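Local coordinates for protein probable N-acetyl-gamma-glutamyl-phosphate reductase, chloroplastic (Arabidopsis thaliana, PDB 1XYG) that probably catalyses the NADP-dependent interconversion of N-acetyl-L-glutamyl phosphate and the corresponding N-acetylated semialdehyde, a step of arginine biosynthesis in the chloroplast, at residues K182-A190 against A236-P246; A113-A121 against H131-Y142. All coordinates share one frame; numbering follows the deposited sequence.

Interaction 1 (182-190 with 236-246) pairs two strands of the mixed sheet in the dimerisation domain. Interaction 2 (113-121 with 131-142) packs two mostly non-regular segments in the NAD-binding domain, at the edge of its parallel Rossmann-type sheet, to which strand 141-142 belongs. Their centres lie 23 Å apart and their nearest atoms about 9 Å, so they do not touch, yet both approach Cys163, the active-site residue inferred by similarity: the side chain of Phe244 lies about 8 Å from that of Cys163, and that of Arg116 about 7 Å. Helix 224-236 joins them physically. It packs on Val242 and Phe244 of interaction 1, while its Glu227 binds Arg116 and Tyr142 of interaction 2.

Interaction 1: residues K182-A190 against A236-P246; sequences KHENIIIDA and AQSKVTVSFTP
The carbonyl oxygen of Ile188 is gripped from the other strand by Thr245 N at 2.9 Å, in a nearly straight bond (168° at the hydrogen), and takes a further bond from a water at 3.1 Å. That water also reaches the hydroxyls of Ser243 and Thr245, small polar groups suited to a face where the second subunit arrives: its Asp313 bonds Ser243 OG and its Tyr260 bonds Asp189. Going the other way, Ile188 N donates to Ser243 O at 2.7 Å. Strands 187-190 and 243-245 thus run parallel, 8° apart, as neighbours inside the mixed sheet of the dimerisation domain, with strand 215-216 and helix 224-236 among the residues connecting them. The opposite face is apolar. The Phe244 ring, its CG anti to the backbone N (chi1 168°), turns an edge to Ile188. Phe244 CD1 lies 3.9 Å from Ile188 CG2, and Phe244 CE1 lies 3.8 Å from Ala190 CB. Further back the strands part, and a water links His183 O, Ile186 N and Thr241 O. There His183 CD2 lies 4.0 Å from Val240 CG2, with Glu184 OE2 over one ring face; an alanine here would probably uncover that methyl on the ring side and leave Glu184 OE2 without the imidazole beneath it.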
loop_
_atom_site.group_PDB
_atom_site.type_symbol
_atom_site.label_atom_id
_atom_site.label_comp_id
_atom_site.label_asym_id
_atom_site.label_seq_id
_atom_site.Cartn_x
_atom_site.Cartn_y
_atom_site.Cartn_z
ATOM N N LYS A 182 26.114 23.120 -16.535
ATOM C CA LYS A 182 26.764 22.546 -17.786
ATOM C C LYS A 182 25.741 21.581 -18.404
ATOM O O LYS A 182 24.810 21.099 -17.713
ATOM C CB LYS A 182 28.036 21.785 -17.397
ATOM C CG LYS A 182 29.125 22.699 -16.818
ATOM C CD LYS A 182 30.195 21.800 -16.159
ATOM C CE LYS A 182 31.338 22.700 -15.632
ATOM N NZ LYS A 182 32.293 21.883 -14.777
ATOM N N HIS A 183 25.833 21.347 -19.705
ATOM C CA HIS A 183 24.881 20.391 -20.296
ATOM C C HIS A 183 25.406 18.955 -20.451
ATOM O O HIS A 183 24.749 18.139 -21.078
ATOM C CB HIS A 183 24.346 20.931 -21.633
ATOM C CG HIS A 183 25.355 20.950 -22.734
ATOM N ND1 HIS A 183 26.151 22.047 -22.973
ATOM C CD2 HIS A 183 25.698 20.022 -23.658
ATOM C CE1 HIS A 183 26.945 21.794 -23.995
ATOM N NE2 HIS A 183 26.693 20.572 -24.431
ATOM N N GLU A 184 26.572 18.666 -19.868
ATOM C CA GLU A 184 27.093 17.308 -19.915
ATOM C C GLU A 184 26.850 16.627 -18.582
ATOM O O GLU A 184 26.780 17.283 -17.541
ATOM C CB GLU A 184 28.589 17.251 -20.243
ATOM C CG GLU A 184 29.372 18.493 -19.946
ATOM C CD GLU A 184 29.387 19.442 -21.121
ATOM O OE1 GLU A 184 29.916 19.071 -22.186
ATOM O OE2 GLU A 184 28.870 20.565 -20.986
ATOM N N ASN A 185 26.703 15.312 -18.628
ATOM C CA ASN A 185 26.508 14.522 -17.433
ATOM C C ASN A 185 25.315 14.890 -16.552
ATOM O O ASN A 185 25.405 14.912 -15.333
ATOM C CB ASN A 185 27.806 14.508 -16.639
ATOM C CG ASN A 185 28.944 13.892 -17.443
ATOM O OD1 ASN A 185 29.882 14.565 -17.838
ATOM N ND2 ASN A 185 28.847 12.595 -17.695
ATOM N N ILE A 186 24.198 15.215 -17.187
ATOM C CA ILE A 186 22.964 15.495 -16.467
ATOM C C ILE A 186 22.376 14.100 -16.251
ATOM O O ILE A 186 22.007 13.419 -17.215
ATOM C CB ILE A 186 22.002 16.327 -17.328
ATOM C CG1 ILE A 186 22.576 17.724 -17.520
ATOM C CG2 ILE A 186 20.632 16.338 -16.680
ATOM C CD1 ILE A 186 21.767 18.606 -18.466
ATOM N N ILE A 187 22.324 13.659 -15.001
ATOM C CA ILE A 187 21.798 12.337 -14.705
ATOM C C ILE A 187 20.465 12.462 -13.991
ATOM O O ILE A 187 20.345 13.168 -12.982
ATOM C CB ILE A 187 22.793 11.539 -13.842
ATOM C CG1 ILE A 187 24.080 11.321 -14.638
ATOM C CG2 ILE A 187 22.186 10.199 -13.437
ATOM C CD1 ILE A 187 25.148 10.570 -13.889
ATOM N N ILE A 188 19.458 11.783 -14.529
ATOM C CA ILE A 188 18.115 11.841 -13.973
ATOM C C ILE A 188 17.622 10.485 -13.477
ATOM O O ILE A 188 17.481 9.536 -14.258
ATOM C CB ILE A 188 17.121 12.361 -15.034
ATOM C CG1 ILE A 188 17.667 13.646 -15.663
ATOM C CG2 ILE A 188 15.756 12.603 -14.404
ATOM C CD1 ILE A 188 17.127 13.925 -17.061
ATOM N N ASP A 189 17.372 10.393 -12.173
ATOM C CA ASP A 189 16.848 9.163 -11.586
ATOM C C ASP A 189 15.401 9.478 -11.196
ATOM O O ASP A 189 15.153 10.124 -10.179
ATOM C CB ASP A 189 17.659 8.752 -10.355
ATOM C CG ASP A 189 17.248 7.388 -9.829
ATOM O OD1 ASP A 189 16.078 7.250 -9.401
ATOM O OD2 ASP A 189 18.083 6.451 -9.856
ATOM N N ALA A 190 14.459 9.025 -12.021
ATOM C CA ALA A 190 13.041 9.299 -11.803
ATOM C C ALA A 190 12.203 8.144 -11.256
ATOM O O ALA A 190 12.512 6.963 -11.442
ATOM C CB ALA A 190 12.415 9.827 -13.101
ATOM N N ALA A 236 19.816 24.924 -24.698
ATOM C CA ALA A 236 21.267 24.962 -24.639
ATOM C C ALA A 236 21.888 25.266 -25.994
ATOM O O ALA A 236 23.093 25.510 -26.089
ATOM C CB ALA A 236 21.804 23.631 -24.105
ATOM N N GLN A 237 21.064 25.246 -27.038
ATOM C CA GLN A 237 21.525 25.513 -28.398
ATOM C C GLN A 237 22.726 24.649 -28.747
ATOM O O GLN A 237 23.677 25.079 -29.382
ATOM C CB GLN A 237 21.880 26.988 -28.554
ATOM C CG GLN A 237 20.725 27.921 -28.284
ATOM C CD GLN A 237 21.074 29.372 -28.538
ATOM O OE1 GLN A 237 20.304 30.274 -28.207
ATOM N NE2 GLN A 237 22.235 29.606 -29.134
ATOM N N SER A 238 22.662 23.413 -28.286
ATOM C CA SER A 238 23.692 22.412 -28.507
ATOM C C SER A 238 23.031 21.080 -28.200
ATOM O O SER A 238 22.102 21.020 -27.399
ATOM C CB SER A 238 24.879 22.647 -27.574
ATOM O OG SER A 238 26.011 21.909 -28.008
ATOM N N LYS A 239 23.485 20.018 -28.851
ATOM C CA LYS A 239 22.883 18.712 -28.618
ATOM C C LYS A 239 23.185 18.235 -27.194
ATOM O O LYS A 239 24.344 18.114 -26.791
ATOM C CB LYS A 239 23.404 17.697 -29.646
ATOM C CG LYS A 239 22.797 16.282 -29.577
ATOM C CD LYS A 239 21.310 16.317 -29.180
ATOM C CE LYS A 239 20.621 14.956 -29.178
ATOM N NZ LYS A 239 19.599 14.969 -28.105
ATOM N N VAL A 240 22.129 17.989 -26.427
ATOM C CA VAL A 240 22.264 17.524 -25.053
ATOM C C VAL A 240 21.949 16.040 -24.953
ATOM O O VAL A 240 20.916 15.583 -25.427
ATOM C CB VAL A 240 21.325 18.314 -24.125
ATOM C CG1 VAL A 240 21.390 17.780 -22.718
ATOM C CG2 VAL A 240 21.708 19.790 -24.162
ATOM N N THR A 241 22.861 15.291 -24.341
ATOM C CA THR A 241 22.695 13.855 -24.141
ATOM C C THR A 241 22.600 13.626 -22.636
ATOM O O THR A 241 23.536 13.937 -21.892
ATOM C CB THR A 241 23.903 13.069 -24.699
ATOM O OG1 THR A 241 24.028 13.327 -26.103
ATOM C CG2 THR A 241 23.736 11.583 -24.474
ATOM N N VAL A 242 21.474 13.087 -22.188
ATOM C CA VAL A 242 21.272 12.851 -20.769
ATOM C C VAL A 242 21.197 11.371 -20.436
ATOM O O VAL A 242 21.162 10.515 -21.322
ATOM C CB VAL A 242 19.958 13.508 -20.279
ATOM C CG1 VAL A 242 19.934 14.987 -20.659
ATOM C CG2 VAL A 242 18.768 12.783 -20.889
ATOM N N SER A 243 21.192 11.090 -19.137
ATOM C CA SER A 243 21.058 9.738 -18.620
ATOM C C SER A 243 19.727 9.834 -17.890
ATOM O O SER A 243 19.564 10.685 -17.015
ATOM C CB SER A 243 22.190 9.421 -17.638
ATOM O OG SER A 243 22.048 8.118 -17.098
ATOM N N PHE A 244 18.774 8.986 -18.256
ATOM C CA PHE A 244 17.443 9.013 -17.650
ATOM C C PHE A 244 16.988 7.609 -17.285
ATOM O O PHE A 244 16.834 6.761 -18.161
ATOM C CB PHE A 244 16.461 9.652 -18.638
ATOM C CG PHE A 244 15.015 9.491 -18.268
ATOM C CD1 PHE A 244 14.486 10.139 -17.154
ATOM C CD2 PHE A 244 14.176 8.691 -19.039
ATOM C CE1 PHE A 244 13.142 9.991 -16.813
ATOM C CE2 PHE A 244 12.827 8.535 -18.707
ATOM C CZ PHE A 244 12.312 9.186 -17.592
ATOM N N THR A 245 16.778 7.360 -15.994
ATOM C CA THR A 245 16.350 6.038 -15.550
ATOM C C THR A 245 15.062 6.061 -14.733
ATOM O O THR A 245 15.039 6.547 -13.609
ATOM C CB THR A 245 17.439 5.335 -14.698
ATOM O OG1 THR A 245 18.702 5.386 -15.377
ATOM C CG2 THR A 245 17.064 3.886 -14.469
ATOM N N PRO A 246 13.970 5.540 -15.306
ATOM C CA PRO A 246 12.658 5.479 -14.650
ATOM C C PRO A 246 12.644 4.378 -13.593
ATOM O O PRO A 246 13.417 3.421 -13.674
ATOM C CB PRO A 246 11.703 5.142 -15.798
ATOM C CG PRO A 246 12.400 5.672 -17.002
ATOM C CD PRO A 246 13.836 5.290 -16.752
HETATM O O HOH W 1 25.303 16.823 -23.477
HETATM O O HOH W 2 23.635 15.862 -20.001
HETATM O O HOH W 3 26.438 14.135 -21.596
HETATM O O HOH W 4 19.817 7.851 -15.402
#

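Interaction 2: residues A113-A121 against H131-Y142; sequences ADFRLRNIA and HKAVELQKEVVY
Phe115 pushes its ring into a pocket of small and branched side chains: Phe115 CE1 lies 3.9 Å from Ala133 CB, Phe115 CZ 4.0 Å from Leu136 CD2, and Phe115 CD1 3.7 Å from Val140 CG2. Alanine leaves room for the far end of the ring. The His131 ring stands nearby, its plane steeply inclined (73°) to that of Phe115, and Ile120 lies over one of its faces. With CG1 beside the backbone N and a second bend at chi2 (-56°), Ile120 brings CD1 to 3.7 Å from the imidazole centroid, in a CH-pi contact. The edge of the imidazole is polar. Ala133 N donates to His131 ND1 at 3.1 Å, and His131 NE2 donates to Gln137 OE1 at 2.8 Å along a lone pair in the carbonyl plane; both partners lie near the ring plane and so fix its rotation, an arrangement consistent with a neutral imidazole protonated on NE2. Glutamine suits its place because its amide also has hydrogens to give: Gln137 NE2 donates to Phe115 O at 2.9 Å, a straight bond (170°) arriving from above the carbonyl plane. Arg116 CB meets the edge of Tyr142, and both side chains continue to Glu227 of helix 224-236, while Arg116 NE bonds Asn160 O. Phe115 also touches Gln96 and Ile99 of helix 95-100, and Val140 packs on Leu157 and Ala159 of strand 157-159, next to the outermost strand 141-142 of the parallel sheet.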
loop_
_atom_site.group_PDB
_atom_site.type_symbol
_atom_site.label_atom_id
_atom_site.label_comp_id
_atom_site.label_asym_id
_atom_site.label_seq_id
_atom_site.Cartn_x
_atom_site.Cartn_y
_atom_site.Cartn_z
ATOM N N ALA A 113 2.158 10.887 -27.505
ATOM C CA ALA A 113 3.506 11.359 -27.780
ATOM C C ALA A 113 3.781 11.548 -29.272
ATOM O O ALA A 113 4.820 12.092 -29.654
ATOM C CB ALA A 113 4.506 10.382 -27.196
ATOM N N ASP A 114 2.843 11.117 -30.111
ATOM C CA ASP A 114 2.998 11.175 -31.565
ATOM C C ASP A 114 3.330 12.510 -32.228
ATOM O O ASP A 114 3.787 12.522 -33.372
ATOM C CB ASP A 114 1.751 10.604 -32.255
ATOM C CG ASP A 114 1.783 9.104 -32.409
ATOM O OD1 ASP A 114 2.808 8.473 -32.073
ATOM O OD2 ASP A 114 0.766 8.554 -32.883
ATOM N N PHE A 115 3.091 13.630 -31.554
ATOM C CA PHE A 115 3.390 14.933 -32.159
ATOM C C PHE A 115 4.391 15.759 -31.354
ATOM O O PHE A 115 4.594 16.939 -31.633
ATOM C CB PHE A 115 2.100 15.746 -32.338
ATOM C CG PHE A 115 1.270 15.334 -33.523
ATOM C CD1 PHE A 115 1.670 15.661 -34.813
ATOM C CD2 PHE A 115 0.086 14.622 -33.346
ATOM C CE1 PHE A 115 0.906 15.290 -35.913
ATOM C CE2 PHE A 115 -0.687 14.242 -34.435
ATOM C CZ PHE A 115 -0.277 14.577 -35.725
ATOM N N ARG A 116 5.021 15.139 -30.362
ATOM C CA ARG A 116 5.978 15.843 -29.514
ATOM C C ARG A 116 7.334 16.076 -30.184
ATOM O O ARG A 116 7.922 17.148 -30.048
ATOM C CB ARG A 116 6.189 15.079 -28.199
ATOM C CG ARG A 116 4.927 14.908 -27.335
ATOM C CD ARG A 116 5.237 14.151 -26.032
ATOM N NE ARG A 116 4.017 13.731 -25.343
ATOM C CZ ARG A 116 3.951 12.704 -24.503
ATOM N NH1 ARG A 116 5.041 11.989 -24.238
ATOM N NH2 ARG A 116 2.792 12.366 -23.958
ATOM N N LEU A 117 7.831 15.082 -30.908
ATOM C CA LEU A 117 9.129 15.212 -31.559
ATOM C C LEU A 117 9.027 15.928 -32.911
ATOM O O LEU A 117 8.224 15.545 -33.758
ATOM C CB LEU A 117 9.753 13.826 -31.750
ATOM C CG LEU A 117 10.017 13.016 -30.471
ATOM C CD1 LEU A 117 10.389 11.605 -30.865
ATOM C CD2 LEU A 117 11.134 13.631 -29.644
ATOM N N ARG A 118 9.827 16.971 -33.119
ATOM C CA ARG A 118 9.778 17.692 -34.394
ATOM C C ARG A 118 10.595 16.988 -35.474
ATOM O O ARG A 118 10.283 17.079 -36.657
ATOM C CB ARG A 118 10.290 19.119 -34.229
ATOM C CG ARG A 118 9.688 19.914 -33.083
ATOM C CD ARG A 118 10.486 21.187 -32.869
ATOM N NE ARG A 118 11.900 20.850 -32.790
ATOM C CZ ARG A 118 12.888 21.713 -32.587
ATOM N NH1 ARG A 118 12.646 23.008 -32.434
ATOM N NH2 ARG A 118 14.135 21.270 -32.532
ATOM N N ASN A 119 11.646 16.291 -35.064
ATOM C CA ASN A 119 12.477 15.570 -36.014
ATOM C C ASN A 119 11.820 14.248 -36.391
ATOM O O ASN A 119 11.721 13.342 -35.567
ATOM C CB ASN A 119 13.861 15.315 -35.428
ATOM C CG ASN A 119 14.795 14.725 -36.436
ATOM O OD1 ASN A 119 14.513 13.676 -37.019
ATOM N ND2 ASN A 119 15.910 15.399 -36.671
ATOM N N ILE A 120 11.385 14.148 -37.644
ATOM C CA ILE A 120 10.709 12.962 -38.160
ATOM C C ILE A 120 11.497 11.658 -38.020
ATOM O O ILE A 120 10.968 10.651 -37.545
ATOM C CB ILE A 120 10.328 13.189 -39.635
ATOM C CG1 ILE A 120 9.456 14.446 -39.734
ATOM C CG2 ILE A 120 9.586 11.986 -40.204
ATOM C CD1 ILE A 120 8.215 14.414 -38.849
ATOM N N ALA A 121 12.750 11.669 -38.461
ATOM C CA ALA A 121 13.608 10.484 -38.377
ATOM C C ALA A 121 13.714 10.036 -36.917
ATOM O O ALA A 121 13.765 8.844 -36.606
ATOM C CB ALA A 121 15.015 10.804 -38.919
ATOM N N HIS A 131 6.361 8.519 -39.540
ATOM C CA HIS A 131 5.494 9.602 -39.084
ATOM C C HIS A 131 4.466 9.738 -40.209
ATOM O O HIS A 131 4.835 9.947 -41.368
ATOM C CB HIS A 131 6.316 10.893 -38.944
ATOM C CG HIS A 131 5.639 11.985 -38.172
ATOM N ND1 HIS A 131 4.428 12.530 -38.544
ATOM C CD2 HIS A 131 6.035 12.677 -37.072
ATOM C CE1 HIS A 131 4.109 13.508 -37.715
ATOM N NE2 HIS A 131 5.071 13.617 -36.812
ATOM N N LYS A 132 3.185 9.605 -39.879
ATOM C CA LYS A 132 2.137 9.674 -40.898
ATOM C C LYS A 132 1.442 11.024 -41.053
ATOM O O LYS A 132 0.371 11.110 -41.655
ATOM C CB LYS A 132 1.094 8.586 -40.636
ATOM C CG LYS A 132 1.628 7.180 -40.843
ATOM C CD LYS A 132 0.649 6.117 -40.388
ATOM C CE LYS A 132 0.529 6.095 -38.879
ATOM N NZ LYS A 132 -0.289 4.947 -38.423
ATOM N N ALA A 133 2.054 12.076 -40.527
ATOM C CA ALA A 133 1.484 13.418 -40.617
ATOM C C ALA A 133 2.620 14.432 -40.602
ATOM O O ALA A 133 2.570 15.447 -39.904
ATOM C CB ALA A 133 0.542 13.663 -39.440
ATOM N N VAL A 134 3.645 14.142 -41.393
ATOM C CA VAL A 134 4.838 14.976 -41.485
ATOM C C VAL A 134 4.587 16.479 -41.602
ATOM O O VAL A 134 5.224 17.266 -40.902
ATOM C CB VAL A 134 5.728 14.530 -42.668
ATOM C CG1 VAL A 134 6.915 15.473 -42.816
ATOM C CG2 VAL A 134 6.222 13.111 -42.444
ATOM N N GLU A 135 3.680 16.875 -42.495
ATOM C CA GLU A 135 3.371 18.292 -42.699
ATOM C C GLU A 135 2.725 18.934 -41.480
ATOM O O GLU A 135 3.159 19.989 -41.016
ATOM C CB GLU A 135 2.429 18.496 -43.896
ATOM C CG GLU A 135 3.052 18.550 -45.289
ATOM C CD GLU A 135 4.503 18.967 -45.296
ATOM O OE1 GLU A 135 4.830 20.010 -44.704
ATOM O OE2 GLU A 135 5.318 18.249 -45.907
ATOM N N LEU A 136 1.663 18.310 -40.986
ATOM C CA LEU A 136 0.945 18.821 -39.825
ATOM C C LEU A 136 1.904 19.032 -38.661
ATOM O O LEU A 136 1.765 19.980 -37.888
ATOM C CB LEU A 136 -0.156 17.838 -39.411
ATOM C CG LEU A 136 -1.084 18.296 -38.279
ATOM C CD1 LEU A 136 -1.688 19.632 -38.651
ATOM C CD2 LEU A 136 -2.184 17.271 -38.046
ATOM N N GLN A 137 2.895 18.151 -38.561
ATOM C CA GLN A 137 3.876 18.215 -37.487
ATOM C C GLN A 137 4.553 19.565 -37.311
ATOM O O GLN A 137 4.852 19.967 -36.186
ATOM C CB GLN A 137 4.964 17.164 -37.684
ATOM C CG GLN A 137 6.021 17.239 -36.592
ATOM C CD GLN A 137 5.456 16.866 -35.241
ATOM O OE1 GLN A 137 4.984 15.748 -35.053
ATOM N NE2 GLN A 137 5.493 17.798 -34.299
ATOM N N LYS A 138 4.795 20.275 -38.407
ATOM C CA LYS A 138 5.468 21.558 -38.288
ATOM C C LYS A 138 4.659 22.709 -37.722
ATOM O O LYS A 138 5.211 23.776 -37.450
ATOM C CB LYS A 138 6.107 21.993 -39.607
ATOM C CG LYS A 138 5.572 21.453 -40.900
ATOM C CD LYS A 138 6.709 21.628 -41.903
ATOM C CE LYS A 138 6.313 21.544 -43.352
ATOM N NZ LYS A 138 7.543 21.355 -44.170
ATOM N N GLU A 139 3.363 22.509 -37.528
ATOM C CA GLU A 139 2.555 23.578 -36.960
ATOM C C GLU A 139 2.200 23.253 -35.507
ATOM O O GLU A 139 1.499 24.013 -34.839
ATOM C CB GLU A 139 1.292 23.798 -37.788
ATOM C CG GLU A 139 0.240 22.732 -37.663
ATOM C CD GLU A 139 -1.045 23.151 -38.344
ATOM O OE1 GLU A 139 -1.094 23.135 -39.598
ATOM O OE2 GLU A 139 -1.997 23.515 -37.620
ATOM N N VAL A 140 2.715 22.128 -35.020
ATOM C CA VAL A 140 2.467 21.687 -33.653
ATOM C C VAL A 140 3.333 22.417 -32.633
ATOM O O VAL A 140 4.520 22.643 -32.862
ATOM C CB VAL A 140 2.740 20.173 -33.495
ATOM C CG1 VAL A 140 2.512 19.751 -32.045
ATOM C CG2 VAL A 140 1.846 19.381 -34.438
ATOM N N VAL A 141 2.725 22.776 -31.504
ATOM C CA VAL A 141 3.431 23.453 -30.417
ATOM C C VAL A 141 3.486 22.548 -29.181
ATOM O O VAL A 141 2.470 21.987 -28.767
ATOM C CB VAL A 141 2.734 24.780 -30.022
ATOM C CG1 VAL A 141 3.411 25.382 -28.784
ATOM C CG2 VAL A 141 2.783 25.765 -31.188
ATOM N N TYR A 142 4.679 22.409 -28.603
ATOM C CA TYR A 142 4.887 21.584 -27.410
ATOM C C TYR A 142 4.175 22.236 -26.225
ATOM O O TYR A 142 4.450 23.387 -25.877
ATOM C CB TYR A 142 6.385 21.463 -27.125
ATOM C CG TYR A 142 6.758 20.426 -26.085
ATOM C CD1 TYR A 142 6.456 19.076 -26.276
ATOM C CD2 TYR A 142 7.446 20.790 -24.928
ATOM C CE1 TYR A 142 6.838 18.111 -25.338
ATOM C CE2 TYR A 142 7.833 19.833 -23.982
ATOM C CZ TYR A 142 7.529 18.499 -24.197
ATOM O OH TYR A 142 7.936 17.550 -23.286
HETATM O O HOH W 5 6.417 13.655 -33.833
HETATM O O HOH W 6 9.037 9.038 -39.953
#